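PDB 5X6B: O-phospho-L-seryl-tRNA:Cys-tRNA synthase from Methanocaldococcus jannaschii DSM 2661, which converts phosphoseryl-tRNA(Cys) into cysteinyl-tRNA(Cys) in a pyridoxal-phosphate-dependent reaction. Local coordinates for residues C134-N145 with K158-Y166. Numbering follows the deposited sequence.
Sequences CKEGDYVVLDKN and KLNVAEVGY
Swung to chi1 -93°, the ring of Tyr139 comes to lie beneath Asn160 CB, which sits over its centre, 3.3 Å from the centroid, as a CH-pi contact. Beyond that CB, CG stands opposite the carbonyl carbon of Asn160 (chi1 -66°), which places the amide for ND2 to donate to Gly137 O at 2.7 Å, approaching from above the carbonyl plane; the amide plane is turned only 22° from that of the ring. Were Tyr139 replaced by an alanine, Asn160 CB would probably lose the ring face it rests on, leaving the amide held mainly by its bond to Gly137 O. Strands 139-143 and 160-164 run parallel, and backbone bonds zigzag between them from Asn160 N to Asp138 O through Val164 N to Leu142 O. Together with helix 148-156 they form a beta-alpha-beta unit, a recurrent element of the large domain in fold-type I pyridoxal-phosphate enzymes; strand 160-166 is one of the two edge strands of the chain's seven-stranded mixed sheet. Toward that helix, the side chains of Leu142 and Val161 cross at about a right angle, CD1 meeting CG1 at 3.8 Å. Val141 CG1 instead reaches Val164 CG2 at 3.7 Å on the face covered by Tyr180 of helix 179-188. Near the strand starts, Leu159 forks: CD1 packs on Cys134 CB (3.6 Å) and Val140 CG2, while CD2 faces the turn 135-138. Past the far end, Tyr166 OH donates to Asn145 OD1 at 2.8 Å, and Asn145 ND2 bonds to Tyr173 O.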
loop_
_atom_site.group_PDB
_atom_site.type_symbol
_atom_site.label_atom_id
_atom_site.label_comp_id
_atom_site.label_asym_id
_atom_site.label_seq_id
_atom_site.Cartn_x
_atom_site.Cartn_y
_atom_site.Cartn_z
ATOM N N CYS B 134 -10.139 -6.324 -28.024
ATOM C CA CYS B 134 -11.423 -6.520 -28.671
ATOM C C CYS B 134 -11.937 -5.222 -29.278
ATOM O O CYS B 134 -11.626 -4.133 -28.797
ATOM C CB CYS B 134 -12.445 -7.066 -27.676
ATOM S SG CYS B 134 -11.869 -8.510 -26.772
ATOM N N LYS B 135 -12.714 -5.349 -30.348
ATOM C CA LYS B 135 -13.444 -4.219 -30.900
ATOM C C LYS B 135 -14.896 -4.340 -30.450
ATOM O O LYS B 135 -15.377 -5.449 -30.224
ATOM C CB LYS B 135 -13.325 -4.178 -32.425
ATOM C CG LYS B 135 -12.426 -3.057 -32.945
ATOM C CD LYS B 135 -12.663 -1.751 -32.184
ATOM C CE LYS B 135 -11.853 -0.597 -32.766
ATOM N NZ LYS B 135 -10.403 -0.696 -32.433
ATOM N N GLU B 136 -15.583 -3.209 -30.304
ATOM C CA GLU B 136 -16.915 -3.197 -29.693
ATOM C C GLU B 136 -17.897 -4.119 -30.411
ATOM O O GLU B 136 -17.929 -4.180 -31.639
ATOM C CB GLU B 136 -17.482 -1.771 -29.648
ATOM C CG GLU B 136 -16.919 -0.809 -30.691
ATOM C CD GLU B 136 -17.288 0.642 -30.398
ATOM O OE1 GLU B 136 -18.163 0.872 -29.536
ATOM O OE2 GLU B 136 -16.707 1.553 -31.025
ATOM N N GLY B 137 -18.697 -4.836 -29.633
ATOM C CA GLY B 137 -19.656 -5.767 -30.194
ATOM C C GLY B 137 -19.137 -7.191 -30.250
ATOM O O GLY B 137 -19.913 -8.129 -30.436
ATOM N N ASP B 138 -17.826 -7.355 -30.088
ATOM C CA ASP B 138 -17.223 -8.688 -30.071
ATOM C C ASP B 138 -17.788 -9.553 -28.950
ATOM O O ASP B 138 -18.386 -9.057 -27.993
ATOM C CB ASP B 138 -15.702 -8.605 -29.925
ATOM C CG ASP B 138 -15.006 -8.248 -31.223
ATOM O OD1 ASP B 138 -15.685 -8.201 -32.270
ATOM O OD2 ASP B 138 -13.775 -8.021 -31.192
ATOM N N TYR B 139 -17.598 -10.856 -29.083
ATOM C CA TYR B 139 -18.050 -11.783 -28.064
ATOM C C TYR B 139 -16.874 -12.228 -27.209
ATOM O O TYR B 139 -15.803 -12.557 -27.727
ATOM C CB TYR B 139 -18.751 -12.991 -28.696
ATOM C CG TYR B 139 -20.252 -12.834 -28.817
ATOM C CD1 TYR B 139 -21.108 -13.413 -27.887
ATOM C CD2 TYR B 139 -20.816 -12.101 -29.854
ATOM C CE1 TYR B 139 -22.480 -13.272 -27.987
ATOM C CE2 TYR B 139 -22.192 -11.951 -29.958
ATOM C CZ TYR B 139 -23.017 -12.541 -29.026
ATOM O OH TYR B 139 -24.382 -12.394 -29.129
ATOM N N VAL B 140 -17.073 -12.196 -25.895
ATOM C CA VAL B 140 -16.119 -12.770 -24.958
ATOM C C VAL B 140 -16.595 -14.158 -24.558
ATOM O O VAL B 140 -17.706 -14.320 -24.048
ATOM C CB VAL B 140 -15.944 -11.897 -23.694
ATOM C CG1 VAL B 140 -15.161 -12.650 -22.629
ATOM C CG2 VAL B 140 -15.249 -10.596 -24.040
ATOM N N VAL B 141 -15.761 -15.162 -24.800
ATOM C CA VAL B 141 -16.115 -16.529 -24.434
ATOM C C VAL B 141 -15.463 -16.895 -23.102
ATOM O O VAL B 141 -14.237 -16.941 -22.994
ATOM C CB VAL B 141 -15.698 -17.532 -25.529
ATOM C CG1 VAL B 141 -16.024 -18.951 -25.105
ATOM C CG2 VAL B 141 -16.394 -17.195 -26.842
ATOM N N LEU B 142 -16.296 -17.139 -22.091
ATOM C CA LEU B 142 -15.825 -17.426 -20.738
ATOM C C LEU B 142 -16.590 -18.585 -20.104
ATOM O O LEU B 142 -17.673 -18.947 -20.564
ATOM C CB LEU B 142 -15.941 -16.177 -19.856
ATOM C CG LEU B 142 -17.230 -15.339 -19.886
ATOM C CD1 LEU B 142 -18.360 -15.961 -19.075
ATOM C CD2 LEU B 142 -16.962 -13.926 -19.394
ATOM N N ASP B 143 -16.029 -19.157 -19.041
ATOM C CA ASP B 143 -16.683 -20.249 -18.318
ATOM C C ASP B 143 -17.889 -19.745 -17.530
ATOM O O ASP B 143 -17.998 -18.561 -17.241
ATOM C CB ASP B 143 -15.695 -20.948 -17.376
ATOM C CG ASP B 143 -15.079 -20.000 -16.360
ATOM O OD1 ASP B 143 -14.912 -18.804 -16.671
ATOM O OD2 ASP B 143 -14.767 -20.451 -15.240
ATOM N N LYS B 144 -18.789 -20.651 -17.171
ATOM C CA LYS B 144 -19.994 -20.279 -16.438
ATOM C C LYS B 144 -19.706 -19.984 -14.969
ATOM O O LYS B 144 -20.562 -19.457 -14.256
ATOM C CB LYS B 144 -21.049 -21.383 -16.556
ATOM C CG LYS B 144 -22.354 -20.906 -17.164
ATOM C CD LYS B 144 -23.402 -22.004 -17.228
ATOM C CE LYS B 144 -23.759 -22.315 -18.679
ATOM N NZ LYS B 144 -25.014 -23.110 -18.815
ATOM N N ASN B 145 -18.500 -20.321 -14.523
ATOM C CA ASN B 145 -18.086 -20.058 -13.147
ATOM C C ASN B 145 -17.383 -18.717 -12.997
ATOM O O ASN B 145 -16.831 -18.411 -11.936
ATOM C CB ASN B 145 -17.155 -21.160 -12.640
ATOM C CG ASN B 145 -17.900 -22.354 -12.100
ATOM O OD1 ASN B 145 -19.116 -22.311 -11.900
ATOM N ND2 ASN B 145 -17.164 -23.427 -11.827
ATOM N N LYS B 158 -18.361 -2.777 -23.770
ATOM C CA LYS B 158 -19.403 -2.933 -24.779
ATOM C C LYS B 158 -19.167 -4.188 -25.608
ATOM O O LYS B 158 -19.168 -4.148 -26.837
ATOM C CB LYS B 158 -19.467 -1.695 -25.676
ATOM C CG LYS B 158 -19.834 -0.425 -24.925
ATOM C CD LYS B 158 -19.829 0.782 -25.842
ATOM C CE LYS B 158 -20.407 2.005 -25.146
ATOM N NZ LYS B 158 -19.655 2.358 -23.913
ATOM N N LEU B 159 -18.941 -5.296 -24.913
ATOM C CA LEU B 159 -18.728 -6.582 -25.554
ATOM C C LEU B 159 -19.857 -7.533 -25.200
ATOM O O LEU B 159 -20.531 -7.359 -24.182
ATOM C CB LEU B 159 -17.386 -7.183 -25.138
ATOM C CG LEU B 159 -16.148 -6.390 -25.549
ATOM C CD1 LEU B 159 -14.884 -7.103 -25.096
ATOM C CD2 LEU B 159 -16.133 -6.169 -27.052
ATOM N N ASN B 160 -20.059 -8.534 -26.047
ATOM C CA ASN B 160 -21.047 -9.570 -25.786
ATOM C C ASN B 160 -20.396 -10.768 -25.104
ATOM O O ASN B 160 -19.180 -10.959 -25.195
ATOM C CB ASN B 160 -21.733 -9.992 -27.083
ATOM C CG ASN B 160 -22.560 -8.878 -27.689
ATOM O OD1 ASN B 160 -23.711 -8.667 -27.306
ATOM N ND2 ASN B 160 -21.976 -8.153 -28.637
ATOM N N VAL B 161 -21.201 -11.569 -24.414
ATOM C CA VAL B 161 -20.661 -12.661 -23.609
ATOM C C VAL B 161 -21.405 -13.975 -23.815
ATOM O O VAL B 161 -22.636 -14.023 -23.760
ATOM C CB VAL B 161 -20.688 -12.307 -22.100
ATOM C CG1 VAL B 161 -20.337 -13.519 -21.256
ATOM C CG2 VAL B 161 -19.737 -11.161 -21.803
ATOM N N ALA B 162 -20.645 -15.040 -24.050
ATOM C CA ALA B 162 -21.200 -16.387 -24.108
ATOM C C ALA B 162 -20.515 -17.286 -23.074
ATOM O O ALA B 162 -19.298 -17.212 -22.882
ATOM C CB ALA B 162 -21.051 -16.964 -25.503
ATOM N N GLU B 163 -21.301 -18.136 -22.420
ATOM C CA GLU B 163 -20.800 -18.976 -21.336
ATOM C C GLU B 163 -20.508 -20.413 -21.766
ATOM O O GLU B 163 -21.346 -21.071 -22.381
ATOM C CB GLU B 163 -21.799 -18.985 -20.175
ATOM C CG GLU B 163 -21.985 -17.629 -19.506
ATOM C CD GLU B 163 -23.132 -17.615 -18.514
ATOM O OE1 GLU B 163 -23.988 -18.521 -18.576
ATOM O OE2 GLU B 163 -23.174 -16.697 -17.668
ATOM N N VAL B 164 -19.311 -20.889 -21.435
ATOM C CA VAL B 164 -18.970 -22.299 -21.590
ATOM C C VAL B 164 -19.468 -23.062 -20.369
ATOM O O VAL B 164 -19.154 -22.704 -19.237
ATOM C CB VAL B 164 -17.457 -22.511 -21.756
ATOM C CG1 VAL B 164 -17.123 -23.989 -21.706
ATOM C CG2 VAL B 164 -16.975 -21.889 -23.056
ATOM N N GLY B 165 -20.247 -24.112 -20.601
ATOM C CA GLY B 165 -20.968 -24.777 -19.532
ATOM C C GLY B 165 -20.208 -25.836 -18.753
ATOM O O GLY B 165 -19.003 -26.029 -18.925
ATOM N N TYR B 166 -20.943 -26.531 -17.891
ATOM C CA TYR B 166 -20.374 -27.534 -17.006
ATOM C C TYR B 166 -20.151 -28.892 -17.664
ATOM O O TYR B 166 -20.949 -29.342 -18.484
ATOM C CB TYR B 166 -21.277 -27.723 -15.787
ATOM C CG TYR B 166 -21.393 -26.496 -14.919
ATOM C CD1 TYR B 166 -20.391 -26.166 -14.015
ATOM C CD2 TYR B 166 -22.504 -25.668 -15.001
ATOM C CE1 TYR B 166 -20.493 -25.045 -13.217
ATOM C CE2 TYR B 166 -22.615 -24.544 -14.208
ATOM C CZ TYR B 166 -21.608 -24.237 -13.317
ATOM O OH TYR B 166 -21.722 -23.118 -12.526
#